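Local coordinates for protein CsuE (Acinetobacter baumannii, PDB 6FJY) that probably serves as the two-domain adhesive tip subunit of archaic chaperone-usher Csu pili, through which Acinetobacter baumannii attaches and forms biofilms, at residues 18-23 against 113-118; 242-247 against 289-294; 132-137 against 144-149. All coordinates share one frame; numbering follows the deposited sequence.

Overall arrangement
The three contacts run the length of an elongated two-lobed chain. Contact 1 sits near its middle, while contacts 2 and 3 lie on opposite sides of that point with centres about 80 Å apart. Contact 3 is buried: two strands of a hairpin bonded along their backbones, with aromatic rings on both faces. Contact 2 is partly buried and pairs the end of strand 279-289 with strand 242-249 in the Spore Coat Protein U domain, apolar on one side and charged on the other. Contact 1 lies at the surface and sets a short helix against the loop leading into strand 119-136, which contact 3 also uses, by one backbone hydrogen bond, a CA-H...O contact and a few side-chain touches.

Contact 1 of 3, residues 18-23 against 113-118; sequences YLMENG and GQSVSP
Q114 NE2 is the best-held polar atom here, gripped by two hydrogen bonds, to the carbonyl oxygens of N69 and P111. With OE1 also bonded, these bonds tie the amide to its own side of the contact, and it is the backbone carbonyl of Q114 that meets the helix. The one hydrogen bond between 18-23 and 113-118 comes a residue earlier: G113 N reaches M20 O at 2.9 Å, bent to 142° at the hydrogen. Its donor stands above the plane of the M20 carbonyl. M20 belongs to the last turn of helix 16-21, whose regular course still shows in the bond from N22 N to Y18 O (2.7 Å). G23, with positive phi, then takes the chain out of it. G113 likewise has a backbone suited to glycine, since a CB would jam against the preceding carbonyl. In an Ig-like beta sandwich with hardly any helix, this short helix lies near the junction of the two lobes: E21 makes a salt bridge with R209 of strand 202-210, and Y18 packs on L4 of the CsuC chaperone. Beside the hydrogen bond, Q114 O is approached from the helix by two residues. M20 CA lies 3.6 Å from Q114 O in a CA-H...O contact, and L19 CG comes to 3.8 Å from the same oxygen. L19 holds CG anti to its backbone N (chi1 176°), with its side chain also against L68. M20 starts out anti as well, but its chain bends at chi2 and chi3; CG meets S115 CB alongside at 3.7 Å, while the thioether end turns off from the loop.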
ATOM      1  N   TYR D  18       7.088  -2.456   7.713  1.00 70.72           N
ATOM      2  CA  TYR D  18       8.346  -2.793   7.062  1.00 73.96           C
ATOM      3  C   TYR D  18       9.376  -1.698   7.294  1.00 70.81           C
ATOM      4  O   TYR D  18      10.541  -1.979   7.597  1.00 58.90           O
ATOM      5  CB  TYR D  18       8.099  -3.022   5.569  1.00 73.25           C
ATOM      6  CG  TYR D  18       9.314  -3.401   4.747  1.00 84.63           C
ATOM      7  CD1 TYR D  18      10.250  -2.443   4.372  1.00 92.78           C
ATOM      8  CD2 TYR D  18       9.500  -4.709   4.306  1.00 91.13           C
ATOM      9  CE1 TYR D  18      11.351  -2.773   3.610  1.00105.09           C
ATOM     10  CE2 TYR D  18      10.605  -5.053   3.536  1.00106.09           C
ATOM     11  CZ  TYR D  18      11.529  -4.075   3.192  1.00110.03           C
ATOM     12  OH  TYR D  18      12.631  -4.389   2.430  1.00108.82           O
ATOM     13  N   LEU D  19       8.950  -0.439   7.177  1.00 68.06           N
ATOM     14  CA  LEU D  19       9.828   0.694   7.436  1.00 69.04           C
ATOM     15  C   LEU D  19      10.444   0.636   8.828  1.00 68.11           C
ATOM     16  O   LEU D  19      11.591   1.050   9.017  1.00 77.56           O
ATOM     17  CB  LEU D  19       9.038   1.989   7.260  1.00 57.78           C
ATOM     18  CG  LEU D  19       9.735   3.304   7.576  1.00 61.09           C
ATOM     19  CD1 LEU D  19      11.017   3.404   6.753  1.00 78.11           C
ATOM     20  CD2 LEU D  19       8.809   4.461   7.261  1.00 60.47           C
ATOM     21  N   MET D  20       9.699   0.144   9.814  1.00 72.00           N
ATOM     22  CA  MET D  20      10.190   0.141  11.189  1.00 79.63           C
ATOM     23  C   MET D  20      11.177  -0.995  11.428  1.00 75.57           C
ATOM     24  O   MET D  20      12.217  -0.794  12.064  1.00 73.97           O
ATOM     25  CB  MET D  20       9.015   0.033  12.161  1.00 91.83           C
ATOM     26  CG  MET D  20       9.321   0.488  13.576  1.00 92.95           C
ATOM     27  SD  MET D  20       8.850  -0.734  14.804  1.00 84.61           S
ATOM     28  CE  MET D  20       9.988  -2.046  14.381  1.00 72.53           C
ATOM     29  N   GLU D  21      10.864  -2.189  10.926  1.00 84.99           N
ATOM     30  CA  GLU D  21      11.687  -3.369  11.160  1.00 95.70           C
ATOM     31  C   GLU D  21      12.854  -3.449  10.187  1.00 95.79           C
ATOM     32  O   GLU D  21      13.987  -3.737  10.588  1.00 98.18           O
ATOM     33  CB  GLU D  21      10.831  -4.630  11.045  1.00 96.01           C
ATOM     34  CG  GLU D  21       9.633  -4.643  11.965  1.00 92.70           C
ATOM     35  CD  GLU D  21       8.754  -5.838  11.731  1.00 82.31           C
ATOM     36  OE1 GLU D  21       9.019  -6.588  10.767  1.00 83.24           O
ATOM     37  OE2 GLU D  21       7.797  -6.024  12.507  1.00 86.74           O
ATOM     38  N   ASN D  22      12.592  -3.222   8.901  1.00 82.38           N
ATOM     39  CA  ASN D  22      13.612  -3.377   7.881  1.00 75.44           C
ATOM     40  C   ASN D  22      14.118  -2.057   7.342  1.00 85.48           C
ATOM     41  O   ASN D  22      15.077  -2.054   6.563  1.00 78.83           O
ATOM     42  CB  ASN D  22      13.078  -4.214   6.718  1.00 80.19           C
ATOM     43  CG  ASN D  22      12.627  -5.586   7.151  1.00 75.90           C
ATOM     44  OD1 ASN D  22      13.330  -6.276   7.891  1.00 71.61           O
ATOM     45  ND2 ASN D  22      11.442  -5.987   6.701  1.00 85.49           N
ATOM     46  N   GLY D  23      13.511  -0.945   7.746  1.00102.13           N
ATOM     47  CA  GLY D  23      13.826   0.322   7.120  1.00 95.89           C
ATOM     48  C   GLY D  23      13.535   0.258   5.639  1.00 92.07           C
ATOM     49  O   GLY D  23      12.574  -0.378   5.187  1.00 94.25           O
ATOM     50  N   GLY D 113      14.287   1.285  12.132  1.00 92.23           N
ATOM     51  CA  GLY D 113      13.965   1.726  13.473  1.00 91.38           C
ATOM     52  C   GLY D 113      13.194   3.021  13.550  1.00 74.70           C
ATOM     53  O   GLY D 113      13.152   3.637  14.621  1.00 71.35           O
ATOM     54  N   GLN D 114      12.583   3.454  12.453  1.00 94.69           N
ATOM     55  CA  GLN D 114      11.786   4.674  12.409  1.00 99.46           C
ATOM     56  C   GLN D 114      10.312   4.296  12.357  1.00103.96           C
ATOM     57  O   GLN D 114       9.860   3.670  11.390  1.00 97.77           O
ATOM     58  CB  GLN D 114      12.160   5.534  11.203  1.00 79.67           C
ATOM     59  CG  GLN D 114      13.627   5.928  11.128  1.00 79.68           C
ATOM     60  CD  GLN D 114      13.868   7.077  10.146  1.00 85.26           C
ATOM     61  OE1 GLN D 114      13.176   8.097  10.186  1.00 64.86           O
ATOM     62  NE2 GLN D 114      14.838   6.904   9.253  1.00 84.18           N
ATOM     63  N   SER D 115       9.568   4.677  13.391  1.00112.71           N
ATOM     64  CA  SER D 115       8.153   4.356  13.520  1.00113.93           C
ATOM     65  C   SER D 115       7.357   5.644  13.373  1.00 98.69           C
ATOM     66  O   SER D 115       7.474   6.546  14.209  1.00101.05           O
ATOM     67  CB  SER D 115       7.864   3.684  14.865  1.00124.31           C
ATOM     68  OG  SER D 115       6.487   3.374  15.003  1.00129.28           O
ATOM     69  N   VAL D 116       6.552   5.727  12.310  1.00 97.54           N
ATOM     70  CA  VAL D 116       5.847   6.955  11.959  1.00102.37           C
ATOM     71  C   VAL D 116       4.486   6.602  11.373  1.00 90.09           C
ATOM     72  O   VAL D 116       4.265   5.495  10.876  1.00 86.97           O
ATOM     73  CB  VAL D 116       6.671   7.819  10.972  1.00103.08           C
ATOM     74  CG1 VAL D 116       6.290   7.523   9.517  1.00 95.88           C
ATOM     75  CG2 VAL D 116       6.514   9.280  11.295  1.00114.75           C
ATOM     76  N   SER D 117       3.561   7.559  11.443  1.00 96.51           N
ATOM     77  CA  SER D 117       2.198   7.329  10.991  1.00 95.31           C
ATOM     78  C   SER D 117       2.124   7.348   9.466  1.00 89.13           C
ATOM     79  O   SER D 117       2.956   7.977   8.807  1.00 84.32           O
ATOM     80  CB  SER D 117       1.259   8.386  11.564  1.00 86.31           C
ATOM     81  OG  SER D 117       1.599   9.679  11.097  1.00 92.54           O
ATOM     82  N   PRO D 118       1.151   6.647   8.882  1.00 93.56           N
ATOM     83  CA  PRO D 118       0.972   6.722   7.430  1.00 86.14           C
ATOM     84  C   PRO D 118       0.583   8.131   7.008  1.00 84.72           C
ATOM     85  O   PRO D 118      -0.094   8.859   7.735  1.00 80.34           O
ATOM     86  CB  PRO D 118      -0.157   5.721   7.152  1.00 70.35           C
ATOM     87  CG  PRO D 118      -0.213   4.846   8.346  1.00 83.95           C
ATOM     88  CD  PRO D 118       0.218   5.693   9.502  1.00 93.38           C
TER

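Contact 2 of 3, residues 242-247 against 289-294; sequences FLKYDI and IVDENA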
ATOM      1  N   PHE D 242     -18.441 -36.355  11.695  1.00 88.56           N
ATOM      2  CA  PHE D 242     -18.337 -34.932  11.971  1.00 89.02           C
ATOM      3  C   PHE D 242     -18.411 -34.681  13.466  1.00 88.51           C
ATOM      4  O   PHE D 242     -19.203 -35.309  14.176  1.00 79.93           O
ATOM      5  CB  PHE D 242     -19.438 -34.149  11.265  1.00 92.02           C
ATOM      6  CG  PHE D 242     -19.317 -34.156   9.774  1.00103.83           C
ATOM      7  CD1 PHE D 242     -18.359 -33.381   9.144  1.00102.56           C
ATOM      8  CD2 PHE D 242     -20.158 -34.934   9.000  1.00109.68           C
ATOM      9  CE1 PHE D 242     -18.243 -33.381   7.775  1.00102.91           C
ATOM     10  CE2 PHE D 242     -20.046 -34.934   7.627  1.00111.39           C
ATOM     11  CZ  PHE D 242     -19.088 -34.155   7.015  1.00107.40           C
ATOM     12  N   LEU D 243     -17.582 -33.752  13.933  1.00 90.61           N
ATOM     13  CA  LEU D 243     -17.568 -33.302  15.322  1.00 83.50           C
ATOM     14  C   LEU D 243     -17.931 -31.817  15.328  1.00 83.95           C
ATOM     15  O   LEU D 243     -17.102 -30.969  14.984  1.00 74.54           O
ATOM     16  CB  LEU D 243     -16.205 -33.553  15.952  1.00 72.95           C
ATOM     17  CG  LEU D 243     -16.042 -33.050  17.381  1.00 77.32           C
ATOM     18  CD1 LEU D 243     -17.169 -33.581  18.243  1.00 82.12           C
ATOM     19  CD2 LEU D 243     -14.693 -33.486  17.923  1.00 75.46           C
ATOM     20  N   LYS D 244     -19.171 -31.509  15.705  1.00 87.13           N
ATOM     21  CA  LYS D 244     -19.654 -30.136  15.662  1.00 81.79           C
ATOM     22  C   LYS D 244     -18.961 -29.287  16.721  1.00 88.02           C
ATOM     23  O   LYS D 244     -18.652 -29.764  17.816  1.00 84.26           O
ATOM     24  CB  LYS D 244     -21.167 -30.101  15.871  1.00 82.06           C
ATOM     25  CG  LYS D 244     -21.967 -30.802  14.781  1.00 94.70           C
ATOM     26  CD  LYS D 244     -23.441 -30.925  15.145  1.00 98.41           C
ATOM     27  CE  LYS D 244     -24.200 -31.710  14.082  1.00102.22           C
ATOM     28  NZ  LYS D 244     -25.637 -31.906  14.422  1.00101.88           N
ATOM     29  N   TYR D 245     -18.725 -28.015  16.397  1.00 83.11           N
ATOM     30  CA  TYR D 245     -18.078 -27.106  17.332  1.00 76.22           C
ATOM     31  C   TYR D 245     -18.505 -25.675  17.022  1.00 64.13           C
ATOM     32  O   TYR D 245     -19.241 -25.414  16.067  1.00 53.29           O
ATOM     33  CB  TYR D 245     -16.555 -27.264  17.272  1.00 81.91           C
ATOM     34  CG  TYR D 245     -15.942 -26.645  16.042  1.00 86.70           C
ATOM     35  CD1 TYR D 245     -15.884 -27.343  14.847  1.00 84.53           C
ATOM     36  CD2 TYR D 245     -15.427 -25.353  16.074  1.00 83.86           C
ATOM     37  CE1 TYR D 245     -15.328 -26.774  13.718  1.00 88.89           C
ATOM     38  CE2 TYR D 245     -14.872 -24.778  14.953  1.00 86.92           C
ATOM     39  CZ  TYR D 245     -14.825 -25.490  13.778  1.00 83.60           C
ATOM     40  OH  TYR D 245     -14.276 -24.920  12.657  1.00 71.93           O
ATOM     41  N   ASP D 246     -18.034 -24.741  17.847  1.00 62.44           N
ATOM     42  CA  ASP D 246     -18.166 -23.324  17.529  1.00 69.04           C
ATOM     43  C   ASP D 246     -17.015 -22.571  18.186  1.00 64.09           C
ATOM     44  O   ASP D 246     -16.198 -23.144  18.914  1.00 51.81           O
ATOM     45  CB  ASP D 246     -19.528 -22.764  17.964  1.00 76.53           C
ATOM     46  CG  ASP D 246     -20.088 -21.732  16.981  1.00 82.87           C
ATOM     47  OD1 ASP D 246     -19.417 -20.711  16.734  1.00 86.06           O
ATOM     48  OD2 ASP D 246     -21.200 -21.941  16.449  1.00 84.53           O
ATOM     49  N   ILE D 247     -16.959 -21.275  17.900  1.00 61.60           N
ATOM     50  CA  ILE D 247     -15.931 -20.376  18.404  1.00 75.37           C
ATOM     51  C   ILE D 247     -16.627 -19.200  19.070  1.00 72.66           C
ATOM     52  O   ILE D 247     -17.619 -18.678  18.547  1.00 66.17           O
ATOM     53  CB  ILE D 247     -14.999 -19.886  17.274  1.00 81.25           C
ATOM     54  CG1 ILE D 247     -14.264 -21.050  16.608  1.00 77.29           C
ATOM     55  CG2 ILE D 247     -14.001 -18.879  17.798  1.00 84.88           C
ATOM     56  CD1 ILE D 247     -13.487 -20.615  15.401  1.00 68.45           C
ATOM     57  N   ILE D 289     -16.757 -27.668  21.937  1.00 89.39           N
ATOM     58  CA  ILE D 289     -17.439 -28.783  21.286  1.00 76.58           C
ATOM     59  C   ILE D 289     -18.928 -28.723  21.625  1.00 82.02           C
ATOM     60  O   ILE D 289     -19.345 -28.122  22.620  1.00 74.24           O
ATOM     61  CB  ILE D 289     -16.817 -30.136  21.714  1.00 75.54           C
ATOM     62  CG1 ILE D 289     -15.307 -30.130  21.489  1.00 78.71           C
ATOM     63  CG2 ILE D 289     -17.436 -31.301  20.955  1.00 81.18           C
ATOM     64  CD1 ILE D 289     -14.894 -30.376  20.054  1.00 58.72           C
ATOM     65  N   VAL D 290     -19.746 -29.347  20.773  1.00 98.62           N
ATOM     66  CA  VAL D 290     -21.187 -29.481  20.979  1.00102.52           C
ATOM     67  C   VAL D 290     -21.644 -30.774  20.304  1.00109.06           C
ATOM     68  O   VAL D 290     -21.067 -31.202  19.300  1.00112.59           O
ATOM     69  CB  VAL D 290     -21.947 -28.243  20.440  1.00100.04           C
ATOM     70  CG1 VAL D 290     -21.310 -27.750  19.151  1.00100.91           C
ATOM     71  CG2 VAL D 290     -23.428 -28.552  20.224  1.00 92.25           C
ATOM     72  N   ASP D 291     -22.675 -31.409  20.884  1.00113.44           N
ATOM     73  CA  ASP D 291     -23.130 -32.756  20.533  1.00108.49           C
ATOM     74  C   ASP D 291     -22.044 -33.743  20.958  1.00111.31           C
ATOM     75  O   ASP D 291     -20.945 -33.323  21.336  1.00102.79           O
ATOM     76  CB  ASP D 291     -23.513 -32.842  19.038  1.00106.90           C
ATOM     77  CG  ASP D 291     -22.667 -33.838  18.236  1.00102.31           C
ATOM     78  OD1 ASP D 291     -21.435 -33.650  18.126  1.00101.87           O
ATOM     79  OD2 ASP D 291     -23.249 -34.797  17.688  1.00 98.80           O
ATOM     80  N   GLU D 292     -22.329 -35.046  20.958  1.00120.29           N
ATOM     81  CA  GLU D 292     -21.341 -35.948  21.535  1.00122.38           C
ATOM     82  C   GLU D 292     -21.474 -37.359  20.978  1.00127.72           C
ATOM     83  O   GLU D 292     -22.526 -37.750  20.465  1.00126.15           O
ATOM     84  CB  GLU D 292     -21.443 -35.963  23.069  1.00120.77           C
ATOM     85  CG  GLU D 292     -20.272 -36.637  23.808  1.00114.57           C
ATOM     86  CD  GLU D 292     -18.894 -36.225  23.289  1.00107.77           C
ATOM     87  OE1 GLU D 292     -18.730 -35.074  22.827  1.00109.97           O
ATOM     88  OE2 GLU D 292     -17.967 -37.062  23.347  1.00104.58           O
ATOM     89  N   ASN D 293     -20.347 -38.081  21.054  1.00132.55           N
ATOM     90  CA  ASN D 293     -20.186 -39.531  20.931  1.00129.30           C
ATOM     91  C   ASN D 293     -19.897 -39.983  19.505  1.00129.89           C
ATOM     92  O   ASN D 293     -20.798 -40.401  18.769  1.00129.65           O
ATOM     93  CB  ASN D 293     -21.391 -40.271  21.510  1.00124.41           C
ATOM     94  CG  ASN D 293     -21.117 -40.785  22.903  1.00122.96           C
ATOM     95  OD1 ASN D 293     -21.852 -40.500  23.850  1.00125.43           O
ATOM     96  ND2 ASN D 293     -20.036 -41.538  23.039  1.00121.91           N
ATOM     97  N   ALA D 294     -18.621 -39.927  19.133  1.00126.61           N
ATOM     98  CA  ALA D 294     -18.149 -40.389  17.837  1.00112.64           C
ATOM     99  C   ALA D 294     -17.118 -41.508  18.007  1.00 99.86           C
ATOM    100  O   ALA D 294     -16.233 -41.434  18.864  1.00 89.32           O
ATOM    101  CB  ALA D 294     -17.558 -39.226  17.052  1.00109.44           C
TER
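The tight side of this contact is apolar. L243 and I289 cross at about a right angle. CG of L243 lies anti to its backbone N (chi1 177°), which, with chi2 at 52°, sets L243 CD1 3.6 Å from I289 CG2 and L243 CD2 3.8 Å from I289 CD1. I289 faces Y245 as an antiparallel non-hydrogen-bonded pair where strand 279-289 of the Spore Coat Protein U domain runs out beside strand 242-249. The Y245 ring leads off into the fold, where its OH bonds to D304 and it packs on V110 of the CsuC chaperone. The other side is loose. V290 N reaches K244 O at 3.2 Å and from well above the carbonyl plane, a long and imperfectly aimed last link before the chain leaves the strand. V290 CG1 sits 4.0 Å from K244 CB. The K244 side chain then runs out fully extended, and its NZ stops 5.0 Å from D291 OD2, short of contact. Within these two segments the contact rests on apolar packing and one imperfect backbone bond, with D246 and K288 continuing the strand pairing, while K244 and D291 might add a diffuse attraction if both are charged.

Contact 3 of 3, residues 132-137 against 144-149; sequences FYSVPA and GVFFES
Y133 and S149 both take the crowded first torsion, with the outer atom between the backbone N and the carbonyl carbon (chi1 57° and 59°). Y133 thus lays its ring along the opposite strand: S149 CB stands 3.8 Å from the ring centroid, over the face, while F147 O lies at the edge. The same turn aims S149 OG at Y133 N, which donates to it at 3.0 Å, so a hydroxyl serves where a strand carbonyl might. S149 N returns the bond to Y133 O. These are the arms of an antiparallel beta hairpin, strands 119-136 and 146-148. Its centre is the V135/F147 hydrogen-bonded pair, where V135 N meets F147 O at 2.7 Å, nearly straight (170°) and in the carbonyl plane. The face bearing Y133, V135 and F147 packs on C2 of the C2-C35 disulfide. Toward the turn, the F147 ring receives A137 CB over its face, 3.9 Å from the centroid. On the face bearing S134, P136 and F146, S134 OG, anti to its backbone N, donates to the anti lone pair of E148 OE2 at 3.1 Å; R154 NH1 also bonds this hydroxyl. P136 CB rests 3.8 Å from F146 CE2.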
ATOM      1  N   PHE D 132      28.655  19.508 -13.599  1.00 88.93           N
ATOM      2  CA  PHE D 132      29.696  19.861 -14.555  1.00 72.41           C
ATOM      3  C   PHE D 132      30.047  18.568 -15.280  1.00 78.63           C
ATOM      4  O   PHE D 132      30.625  17.656 -14.679  1.00 69.40           O
ATOM      5  CB  PHE D 132      30.923  20.455 -13.854  1.00 80.35           C
ATOM      6  CG  PHE D 132      30.610  21.591 -12.902  1.00 84.05           C
ATOM      7  CD1 PHE D 132      30.092  21.342 -11.637  1.00 81.71           C
ATOM      8  CD2 PHE D 132      30.871  22.905 -13.264  1.00 85.61           C
ATOM      9  CE1 PHE D 132      29.816  22.388 -10.756  1.00 75.17           C
ATOM     10  CE2 PHE D 132      30.607  23.958 -12.391  1.00 95.76           C
ATOM     11  CZ  PHE D 132      30.080  23.700 -11.136  1.00 91.13           C
ATOM     12  N   TYR D 133      29.680  18.466 -16.559  1.00 85.01           N
ATOM     13  CA  TYR D 133      29.816  17.201 -17.269  1.00 80.13           C
ATOM     14  C   TYR D 133      30.369  17.410 -18.672  1.00 78.39           C
ATOM     15  O   TYR D 133      30.192  18.468 -19.284  1.00 69.76           O
ATOM     16  CB  TYR D 133      28.476  16.448 -17.357  1.00 72.40           C
ATOM     17  CG  TYR D 133      27.362  17.229 -18.014  1.00 78.30           C
ATOM     18  CD1 TYR D 133      27.157  17.166 -19.391  1.00 77.14           C
ATOM     19  CD2 TYR D 133      26.509  18.023 -17.260  1.00 78.55           C
ATOM     20  CE1 TYR D 133      26.140  17.874 -19.992  1.00 69.52           C
ATOM     21  CE2 TYR D 133      25.483  18.740 -17.857  1.00 80.18           C
ATOM     22  CZ  TYR D 133      25.307  18.667 -19.221  1.00 69.41           C
ATOM     23  OH  TYR D 133      24.290  19.385 -19.809  1.00 71.95           O
ATOM     24  N   SER D 134      31.047  16.373 -19.169  1.00 69.72           N
ATOM     25  CA  SER D 134      31.437  16.264 -20.575  1.00 62.46           C
ATOM     26  C   SER D 134      31.376  14.784 -20.939  1.00 75.55           C
ATOM     27  O   SER D 134      32.302  14.023 -20.638  1.00 56.94           O
ATOM     28  CB  SER D 134      32.821  16.833 -20.835  1.00 72.66           C
ATOM     29  OG  SER D 134      33.148  16.693 -22.203  1.00 70.97           O
ATOM     30  N   VAL D 135      30.293  14.393 -21.593  1.00 79.74           N
ATOM     31  CA  VAL D 135      29.966  12.993 -21.848  1.00 83.27           C
ATOM     32  C   VAL D 135      30.192  12.706 -23.326  1.00 78.80           C
ATOM     33  O   VAL D 135      29.691  13.455 -24.172  1.00 54.28           O
ATOM     34  CB  VAL D 135      28.515  12.667 -21.453  1.00 76.49           C
ATOM     35  CG1 VAL D 135      28.264  11.170 -21.579  1.00 62.52           C
ATOM     36  CG2 VAL D 135      28.233  13.168 -20.043  1.00 75.71           C
ATOM     37  N   PRO D 136      30.916  11.644 -23.673  1.00 78.21           N
ATOM     38  CA  PRO D 136      31.085  11.292 -25.084  1.00 67.41           C
ATOM     39  C   PRO D 136      29.784  10.785 -25.686  1.00 69.18           C
ATOM     40  O   PRO D 136      28.986  10.115 -25.030  1.00 58.01           O
ATOM     41  CB  PRO D 136      32.154  10.193 -25.050  1.00 58.64           C
ATOM     42  CG  PRO D 136      32.059   9.620 -23.673  1.00 71.23           C
ATOM     43  CD  PRO D 136      31.652  10.740 -22.771  1.00 79.70           C
ATOM     44  N   ALA D 137      29.577  11.133 -26.952  1.00 79.20           N
ATOM     45  CA  ALA D 137      28.375  10.802 -27.702  1.00 66.82           C
ATOM     46  C   ALA D 137      28.628   9.612 -28.617  1.00 59.36           C
ATOM     47  O   ALA D 137      29.768   9.305 -28.981  1.00 53.32           O
ATOM     48  CB  ALA D 137      27.913  12.004 -28.531  1.00 64.04           C
ATOM     49  N   GLY D 144      33.569  12.606 -32.525  1.00 93.13           N
ATOM     50  CA  GLY D 144      34.197  13.619 -31.702  1.00 89.24           C
ATOM     51  C   GLY D 144      33.253  14.551 -30.983  1.00 78.92           C
ATOM     52  O   GLY D 144      33.692  15.609 -30.517  1.00 67.51           O
ATOM     53  N   VAL D 145      31.971  14.199 -30.880  1.00 84.23           N
ATOM     54  CA  VAL D 145      30.964  15.059 -30.265  1.00 87.34           C
ATOM     55  C   VAL D 145      30.868  14.719 -28.785  1.00 85.85           C
ATOM     56  O   VAL D 145      31.025  13.559 -28.386  1.00 71.40           O
ATOM     57  CB  VAL D 145      29.604  14.905 -30.978  1.00 81.67           C
ATOM     58  CG1 VAL D 145      28.520  15.697 -30.272  1.00 79.22           C
ATOM     59  CG2 VAL D 145      29.709  15.365 -32.429  1.00 73.05           C
ATOM     60  N   PHE D 146      30.632  15.739 -27.961  1.00 93.22           N
ATOM     61  CA  PHE D 146      30.523  15.560 -26.522  1.00 90.51           C
ATOM     62  C   PHE D 146      29.335  16.345 -25.991  1.00 75.77           C
ATOM     63  O   PHE D 146      29.093  17.480 -26.406  1.00 74.25           O
ATOM     64  CB  PHE D 146      31.815  15.993 -25.814  1.00 90.30           C
ATOM     65  CG  PHE D 146      32.995  15.132 -26.144  1.00 75.89           C
ATOM     66  CD1 PHE D 146      33.780  15.406 -27.251  1.00 84.95           C
ATOM     67  CD2 PHE D 146      33.315  14.046 -25.354  1.00 72.67           C
ATOM     68  CE1 PHE D 146      34.862  14.607 -27.565  1.00 87.93           C
ATOM     69  CE2 PHE D 146      34.396  13.240 -25.659  1.00 78.41           C
ATOM     70  CZ  PHE D 146      35.174  13.521 -26.765  1.00 86.34           C
ATOM     71  N   PHE D 147      28.583  15.718 -25.089  1.00 74.51           N
ATOM     72  CA  PHE D 147      27.509  16.395 -24.372  1.00 75.45           C
ATOM     73  C   PHE D 147      28.116  17.093 -23.160  1.00 75.78           C
ATOM     74  O   PHE D 147      28.700  16.442 -22.284  1.00 56.45           O
ATOM     75  CB  PHE D 147      26.427  15.402 -23.952  1.00 72.44           C
ATOM     76  CG  PHE D 147      25.894  14.556 -25.078  1.00 62.34           C
ATOM     77  CD1 PHE D 147      25.617  15.110 -26.321  1.00 66.40           C
ATOM     78  CD2 PHE D 147      25.670  13.195 -24.889  1.00 72.43           C
ATOM     79  CE1 PHE D 147      25.124  14.323 -27.360  1.00 70.44           C
ATOM     80  CE2 PHE D 147      25.172  12.399 -25.918  1.00 74.52           C
ATOM     81  CZ  PHE D 147      24.897  12.964 -27.159  1.00 68.45           C
ATOM     82  N   GLU D 148      28.003  18.414 -23.119  1.00 82.45           N
ATOM     83  CA  GLU D 148      28.749  19.213 -22.165  1.00 76.37           C
ATOM     84  C   GLU D 148      27.857  20.259 -21.517  1.00 81.35           C
ATOM     85  O   GLU D 148      26.909  20.766 -22.121  1.00 79.77           O
ATOM     86  CB  GLU D 148      29.952  19.898 -22.831  1.00 76.15           C
ATOM     87  CG  GLU D 148      31.096  18.947 -23.115  1.00 74.24           C
ATOM     88  CD  GLU D 148      32.013  19.433 -24.214  1.00 72.79           C
ATOM     89  OE1 GLU D 148      31.568  20.242 -25.058  1.00 64.80           O
ATOM     90  OE2 GLU D 148      33.176  18.981 -24.248  1.00 74.15           O
ATOM     91  N   SER D 149      28.166  20.540 -20.259  1.00 86.26           N
ATOM     92  CA  SER D 149      27.643  21.673 -19.532  1.00 80.33           C
ATOM     93  C   SER D 149      28.393  22.923 -19.978  1.00 80.90           C
ATOM     94  O   SER D 149      29.480  22.825 -20.553  1.00 76.15           O
ATOM     95  CB  SER D 149      27.799  21.442 -18.030  1.00 75.13           C
ATOM     96  OG  SER D 149      29.157  21.244 -17.684  1.00 82.87           O
TER